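Side-chain contacts in transcriptional regulator, GntR family (Thermotoga maritima, PDB 3SXM), which probably regulates transcription by binding specific DNA sequences, the chain here being its metal-binding FCD domain in a metal-free state: residues N100-E105 with K123-N128; S33-E38 with D59-K64. The protein carries 3 engineered substitutions. One frame throughout, in Å; residues are numbered along the deposited sequence.

Contact 1. Residues N100-E105 with K123-N128; sequences NREHKE and KEHLKN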
loop_
_atom_site.group_PDB
_atom_site.type_symbol
_atom_site.label_atom_id
_atom_site.label_comp_id
_atom_site.label_asym_id
_atom_site.label_seq_id
_atom_site.Cartn_x
_atom_site.Cartn_y
_atom_site.Cartn_z
ATOM N N ASN A 100 -17.744 -7.404 -14.390
ATOM C CA ASN A 100 -17.719 -8.837 -14.310
ATOM C C ASN A 100 -16.787 -9.408 -15.379
ATOM O O ASN A 100 -16.048 -10.364 -15.146
ATOM C CB ASN A 100 -19.112 -9.383 -14.434
ATOM C CG ASN A 100 -19.129 -10.838 -14.384
ATOM O OD1 ASN A 100 -18.897 -11.423 -13.334
ATOM N ND2 ASN A 100 -19.373 -11.461 -15.527
ATOM N N ARG A 101 -16.815 -8.816 -16.559
ATOM C CA ARG A 101 -15.950 -9.247 -17.630
ATOM C C ARG A 101 -14.477 -9.013 -17.269
ATOM O O ARG A 101 -13.630 -9.867 -17.507
ATOM C CB ARG A 101 -16.323 -8.510 -18.897
ATOM C CG ARG A 101 -15.801 -9.132 -20.131
ATOM C CD ARG A 101 -16.082 -8.216 -21.287
ATOM N NE ARG A 101 -17.417 -8.371 -21.840
ATOM C CZ ARG A 101 -18.218 -7.360 -22.156
ATOM N NH1 ARG A 101 -17.815 -6.114 -21.946
ATOM N NH2 ARG A 101 -19.412 -7.591 -22.672
ATOM N N GLU A 102 -14.176 -7.852 -16.703
ATOM C CA GLU A 102 -12.801 -7.533 -16.273
ATOM C C GLU A 102 -12.324 -8.521 -15.217
ATOM O O GLU A 102 -11.179 -8.971 -15.260
ATOM C CB GLU A 102 -12.706 -6.092 -15.774
ATOM C CG GLU A 102 -12.862 -5.046 -16.900
ATOM C CD GLU A 102 -13.096 -3.608 -16.379
ATOM O OE1 GLU A 102 -13.352 -3.430 -15.154
ATOM O OE2 GLU A 102 -13.041 -2.719 -17.272
ATOM N N HIS A 103 -13.213 -8.859 -14.292
ATOM C CA HIS A 103 -12.876 -9.830 -13.239
ATOM C C HIS A 103 -12.644 -11.208 -13.799
ATOM O O HIS A 103 -11.686 -11.909 -13.407
ATOM C CB HIS A 103 -13.962 -9.924 -12.202
ATOM C CG HIS A 103 -13.975 -8.767 -11.286
ATOM N ND1 HIS A 103 -15.111 -8.341 -10.631
ATOM C CD2 HIS A 103 -12.990 -7.905 -10.944
ATOM C CE1 HIS A 103 -14.813 -7.274 -9.910
ATOM N NE2 HIS A 103 -13.520 -7.012 -10.056
ATOM N N LYS A 104 -13.505 -11.635 -14.702
ATOM C CA LYS A 104 -13.298 -12.923 -15.324
ATOM C C LYS A 104 -11.920 -13.022 -15.945
ATOM O O LYS A 104 -11.232 -14.054 -15.784
ATOM C CB LYS A 104 -14.371 -13.161 -16.406
ATOM C CG LYS A 104 -14.250 -14.520 -17.069
ATOM C CD LYS A 104 -15.239 -14.767 -18.201
ATOM C CE LYS A 104 -14.845 -16.082 -18.926
ATOM N NZ LYS A 104 -15.682 -16.396 -20.088
ATOM N N GLU A 105 -11.513 -12.006 -16.704
ATOM C CA GLU A 105 -10.246 -11.991 -17.386
ATOM C C GLU A 105 -9.066 -11.842 -16.436
ATOM O O GLU A 105 -8.030 -12.512 -16.643
ATOM C CB GLU A 105 -10.284 -10.941 -18.506
ATOM C CG GLU A 105 -11.268 -11.413 -19.601
ATOM C CD GLU A 105 -11.494 -10.441 -20.715
ATOM O OE1 GLU A 105 -11.277 -9.221 -20.563
ATOM O OE2 GLU A 105 -11.938 -10.958 -21.767
ATOM N N LYS A 123 -5.079 -3.024 -12.229
ATOM C CA LYS A 123 -4.891 -1.565 -12.304
ATOM C C LYS A 123 -5.894 -1.004 -13.308
ATOM O O LYS A 123 -6.533 -0.006 -13.029
ATOM C CB LYS A 123 -3.479 -1.188 -12.727
ATOM C CG LYS A 123 -2.436 -1.447 -11.644
ATOM C CD LYS A 123 -1.052 -1.106 -12.177
ATOM C CE LYS A 123 -0.015 -1.335 -11.120
ATOM N NZ LYS A 123 1.402 -1.179 -11.603
ATOM N N GLU A 124 -6.023 -1.640 -14.455
ATOM C CA GLU A 124 -6.974 -1.174 -15.478
ATOM C C GLU A 124 -8.385 -1.174 -14.939
ATOM O O GLU A 124 -9.146 -0.223 -15.167
ATOM C CB GLU A 124 -6.900 -2.066 -16.730
ATOM C CG GLU A 124 -5.599 -1.949 -17.484
ATOM C CD GLU A 124 -5.434 -3.081 -18.521
ATOM O OE1 GLU A 124 -6.426 -3.839 -18.746
ATOM O OE2 GLU A 124 -4.314 -3.189 -19.103
ATOM N N HIS A 125 -8.768 -2.246 -14.235
ATOM C CA HIS A 125 -10.088 -2.342 -13.672
ATOM C C HIS A 125 -10.369 -1.183 -12.729
ATOM O O HIS A 125 -11.422 -0.514 -12.801
ATOM C CB HIS A 125 -10.249 -3.674 -12.937
ATOM C CG HIS A 125 -11.422 -3.722 -12.028
ATOM N ND1 HIS A 125 -12.715 -3.806 -12.512
ATOM C CD2 HIS A 125 -11.527 -3.600 -10.688
ATOM C CE1 HIS A 125 -13.556 -3.783 -11.501
ATOM N NE2 HIS A 125 -12.868 -3.648 -10.383
ATOM N N LEU A 126 -9.441 -0.922 -11.817
ATOM C CA LEU A 126 -9.677 0.097 -10.826
ATOM C C LEU A 126 -9.663 1.481 -11.453
ATOM O O LEU A 126 -10.505 2.316 -11.066
ATOM C CB LEU A 126 -8.616 -0.059 -9.695
ATOM C CG LEU A 126 -8.784 -1.326 -8.830
ATOM C CD1 LEU A 126 -7.590 -1.517 -7.906
ATOM C CD2 LEU A 126 -10.099 -1.280 -8.002
ATOM N N LYS A 127 -8.779 1.745 -12.407
ATOM C CA LYS A 127 -8.746 3.040 -13.088
ATOM C C LYS A 127 -9.994 3.230 -13.943
ATOM O O LYS A 127 -10.483 4.345 -14.072
ATOM C CB LYS A 127 -7.478 3.278 -13.876
ATOM C CG LYS A 127 -6.268 3.274 -12.953
ATOM C CD LYS A 127 -5.162 4.188 -13.359
ATOM C CE LYS A 127 -3.926 3.914 -12.519
ATOM N NZ LYS A 127 -2.868 4.975 -12.549
ATOM N N ASN A 128 -10.506 2.140 -14.497
ATOM C CA ASN A 128 -11.717 2.212 -15.346
ATOM C C ASN A 128 -12.921 2.505 -14.490
ATOM O O ASN A 128 -13.748 3.363 -14.879
ATOM C CB ASN A 128 -11.939 0.881 -16.089
ATOM C CG ASN A 128 -11.010 0.687 -17.296
ATOM O OD1 ASN A 128 -10.332 1.600 -17.748
ATOM N ND2 ASN A 128 -11.027 -0.519 -17.843
#

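Contact 2. Residues S33-E38 with D59-K64; sequences SEELLE and DERLHK. With BCT (bicarbonate ion), chain C.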
loop_
_atom_site.group_PDB
_atom_site.type_symbol
_atom_site.label_atom_id
_atom_site.label_comp_id
_atom_site.label_asym_id
_atom_site.label_seq_id
_atom_site.Cartn_x
_atom_site.Cartn_y
_atom_site.Cartn_z
ATOM N N SER A 33 -5.377 -20.715 -4.676
ATOM C CA SER A 33 -6.440 -20.753 -3.692
ATOM C C SER A 33 -7.738 -21.346 -4.266
ATOM O O SER A 33 -8.075 -21.135 -5.446
ATOM C CB SER A 33 -6.719 -19.391 -3.121
ATOM O OG SER A 33 -7.235 -18.567 -4.091
ATOM N N GLU A 34 -8.423 -22.119 -3.440
ATOM C CA GLU A 34 -9.717 -22.695 -3.831
ATOM C C GLU A 34 -10.712 -21.571 -3.972
ATOM O O GLU A 34 -11.585 -21.638 -4.889
ATOM C CB GLU A 34 -10.165 -23.702 -2.793
ATOM C CG GLU A 34 -9.235 -24.908 -2.725
ATOM C CD GLU A 34 -9.651 -25.940 -1.682
ATOM O OE1 GLU A 34 -10.588 -25.676 -0.897
ATOM O OE2 GLU A 34 -9.043 -27.031 -1.678
ATOM N N GLU A 35 -10.589 -20.525 -3.154
ATOM C CA GLU A 35 -11.554 -19.427 -3.192
ATOM C C GLU A 35 -11.541 -18.780 -4.565
ATOM O O GLU A 35 -12.599 -18.458 -5.101
ATOM C CB GLU A 35 -11.231 -18.380 -2.107
ATOM C CG GLU A 35 -11.938 -16.992 -2.208
ATOM C CD GLU A 35 -13.347 -17.023 -1.678
ATOM O OE1 GLU A 35 -13.854 -18.145 -1.546
ATOM O OE2 GLU A 35 -13.952 -15.950 -1.393
ATOM N N LEU A 36 -10.380 -18.620 -5.164
ATOM C CA LEU A 36 -10.281 -17.964 -6.461
ATOM C C LEU A 36 -11.093 -18.733 -7.483
ATOM O O LEU A 36 -11.810 -18.149 -8.298
ATOM C CB LEU A 36 -8.832 -17.893 -6.913
ATOM C CG LEU A 36 -8.559 -17.148 -8.209
ATOM C CD1 LEU A 36 -8.903 -15.697 -8.079
ATOM C CD2 LEU A 36 -7.131 -17.348 -8.774
ATOM N N LEU A 37 -10.983 -20.045 -7.461
ATOM C CA LEU A 37 -11.743 -20.871 -8.377
ATOM C C LEU A 37 -13.248 -20.894 -8.109
ATOM O O LEU A 37 -14.055 -20.954 -9.054
ATOM C CB LEU A 37 -11.180 -22.284 -8.344
ATOM C CG LEU A 37 -9.728 -22.432 -8.770
ATOM C CD1 LEU A 37 -9.352 -23.893 -8.707
ATOM C CD2 LEU A 37 -9.535 -21.934 -10.207
ATOM N N GLU A 38 -13.648 -20.856 -6.850
ATOM C CA GLU A 38 -15.065 -20.762 -6.518
ATOM C C GLU A 38 -15.645 -19.437 -7.071
ATOM O O GLU A 38 -16.774 -19.412 -7.577
ATOM C CB GLU A 38 -15.280 -20.753 -5.016
ATOM C CG GLU A 38 -15.071 -22.063 -4.338
ATOM C CD GLU A 38 -15.393 -21.992 -2.859
ATOM O OE1 GLU A 38 -16.196 -21.112 -2.458
ATOM O OE2 GLU A 38 -14.850 -22.828 -2.108
ATOM N N ASP A 59 -17.406 -9.587 -6.503
ATOM C CA ASP A 59 -16.480 -8.461 -6.501
ATOM C C ASP A 59 -15.857 -8.351 -5.108
ATOM O O ASP A 59 -14.632 -8.312 -4.986
ATOM C CB ASP A 59 -17.253 -7.186 -6.845
ATOM C CG ASP A 59 -16.409 -5.949 -6.617
ATOM O OD1 ASP A 59 -15.450 -5.767 -7.354
ATOM O OD2 ASP A 59 -16.647 -5.198 -5.650
ATOM N N GLU A 60 -16.673 -8.342 -4.064
ATOM C CA GLU A 60 -16.148 -8.164 -2.696
ATOM C C GLU A 60 -15.234 -9.331 -2.370
ATOM O O GLU A 60 -14.103 -9.149 -1.879
ATOM C CB GLU A 60 -17.269 -8.047 -1.691
ATOM C CG GLU A 60 -16.799 -8.079 -0.262
ATOM C CD GLU A 60 -17.867 -7.846 0.770
ATOM O OE1 GLU A 60 -19.049 -7.672 0.411
ATOM O OE2 GLU A 60 -17.521 -7.815 1.966
ATOM N N ARG A 61 -15.659 -10.540 -2.702
ATOM C CA ARG A 61 -14.832 -11.711 -2.410
ATOM C C ARG A 61 -13.508 -11.677 -3.125
ATOM O O ARG A 61 -12.476 -12.033 -2.531
ATOM C CB ARG A 61 -15.567 -13.030 -2.746
ATOM C CG ARG A 61 -16.640 -13.362 -1.831
ATOM C CD ARG A 61 -17.498 -14.553 -2.378
ATOM N NE ARG A 61 -16.747 -15.802 -2.364
ATOM C CZ ARG A 61 -17.214 -16.930 -2.885
ATOM N NH1 ARG A 61 -18.370 -16.936 -3.533
ATOM N NH2 ARG A 61 -16.504 -18.036 -2.800
ATOM N N LEU A 62 -13.483 -11.270 -4.384
ATOM C CA LEU A 62 -12.249 -11.343 -5.172
ATOM C C LEU A 62 -11.238 -10.359 -4.598
ATOM O O LEU A 62 -10.079 -10.720 -4.404
ATOM C CB LEU A 62 -12.554 -11.036 -6.649
ATOM C CG LEU A 62 -11.337 -11.108 -7.557
ATOM C CD1 LEU A 62 -10.681 -12.476 -7.548
ATOM C CD2 LEU A 62 -11.710 -10.718 -8.941
ATOM N N HIS A 63 -11.658 -9.121 -4.380
ATOM C CA HIS A 63 -10.711 -8.087 -3.942
ATOM C C HIS A 63 -10.275 -8.344 -2.506
ATOM O O HIS A 63 -9.068 -8.172 -2.202
ATOM C CB HIS A 63 -11.287 -6.701 -4.168
ATOM C CG HIS A 63 -11.459 -6.396 -5.617
ATOM N ND1 HIS A 63 -10.473 -5.843 -6.410
ATOM C CD2 HIS A 63 -12.507 -6.647 -6.450
ATOM C CE1 HIS A 63 -10.896 -5.769 -7.659
ATOM N NE2 HIS A 63 -12.131 -6.244 -7.689
ATOM N N LYS A 64 -11.159 -8.796 -1.641
ATOM C CA LYS A 64 -10.756 -9.210 -0.272
ATOM C C LYS A 64 -9.829 -10.410 -0.303
ATOM O O LYS A 64 -8.981 -10.490 0.604
ATOM C CB LYS A 64 -11.953 -9.467 0.625
ATOM C CG LYS A 64 -12.592 -8.174 1.035
ATOM C CD LYS A 64 -13.728 -8.372 1.985
ATOM C CE LYS A 64 -14.098 -7.055 2.681
ATOM N NZ LYS A 64 -15.291 -7.277 3.542
HETATM C C BCT C . -8.010 -21.329 0.030
HETATM O O1 BCT C . -7.422 -22.229 -0.670
HETATM O O2 BCT C . -7.162 -20.591 0.825
HETATM O O3 BCT C . -8.999 -20.524 -0.529
HETATM O O HOH W 1 -12.724 -13.654 -0.250
#

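Contact 1. Residues N100-E105 with K123-N128
Glu102 and His125 face each other where helices 96-111 and 115-135 run antiparallel, the two short segments at 167° with their axes 10.3 Å apart. The CA atoms of this pair lie 6.4 Å from each other. Glu102 reaches across with its chain extended beyond CG, and its two oxygens take different partners. OE1 of Glu102 accepts from ND1 of His125 at 2.7 Å, with an angle of 161° at the hydrogen. The oxygen lies close to the plane of the imidazole, at its edge, while the carboxylate stands almost perpendicular to the ring. The other oxygen, OE2 of Glu102, accepts from ND2 of Asn128 at 3.0 Å. This donor comes from above the carboxylate plane, although the oxygen stays near the amide plane. Arg95 adds a salt bridge to OE1, so three groups fix the rotation of the buried carboxylate.

CG of His125 is anti to the backbone N (chi1 165°), which carries the ring over toward Glu102 and His103. NE2 of His103 sits over one face of the His125 ring, near the rim, 3.4 Å from NE2 of His125. The two rings meet obliquely. The hydrogen bond of His103 NE2 is to NE2 of His63. His103 and His125 both bind zinc in another structure of this protein. Glu102 is thus placed as a second-shell residue, consistent with orienting His125 for a metal.

His103 packs on Ile43 of helix 34-44 and on Asp59 and Leu62 of helix 51-68. Leu126 packs on Arg15 and Ile16 of helix 5-25.

Contact 2. Residues S33-E38 with D59-K64
Glu35 bends at its second torsion (chi2 80°) and Arg61 at its third (chi3 69°), and these two turns bring carboxylate and guanidinium together between helices 34-44 and 51-68. Arg61 forms a salt bridge with Glu35, gripping it side-on with two nitrogens. NH2 of Arg61 donates to OE1 of Glu35 at 2.9 Å, and NE of Arg61 donates to OE2 of Glu35 at 3.0 Å. Both bonds are nearly straight. The oxygens lie near the guanidinium plane, but the two flat groups are turned 50° apart, so the donors meet the carboxylate from above its plane.

Glu38 joins the same salt-bridge network through a weak third bond, from NH2 of Arg61 to OE1 of Glu38 at 3.1 Å. A water donates to both OE2 of Glu35 and the backbone O of Arg61. Asp57 pairs with NH1 of Arg61 in a further salt bridge. Deeper in, CD1 of Leu36 touches CD1 of Leu62 at 3.7 Å. Leu36 also packs on Leu65, and Leu62 on the ring of His103.

Ser33 is the N-cap of helix 34-44, its OG accepting a weak bond from N of Leu36. At the same helix end a bicarbonate, probably from the crystallisation liquor, accepts from N of Glu34 at its O1 (2.9 Å) and from N of Glu35 at its O3 (3.1 Å).

A leucine in place of Arg61 would probably leave the carboxylates of Glu35 and Glu38 without their shared positive partner and Glu35 free to turn. Two carboxylates around one guanidinium tie the helices by charge at the more exposed side, while Leu36 and Leu62 join them by apolar contact deeper in.

The centres of contacts 1 and 2 are 14 Å apart, and the two meet at a zinc site that is empty here. Contact 1 supplies His103 and His125; helix segment 59-64 of contact 2 supplies Asp59 and His63. NE2 of His103 is 2.8 Å from NE2 of His63, a probable hydrogen bond. CE1 of His103 packs 3.0 Å from OD1 of Asp59, and CD2 of His125 lies 3.8 Å from CE1 of His63. Leu62 links the site to the apolar part of contact 2. The bicarbonate is elsewhere: its C atom is 17.4 Å from NE2 of His63, so it does not stand in for the metal.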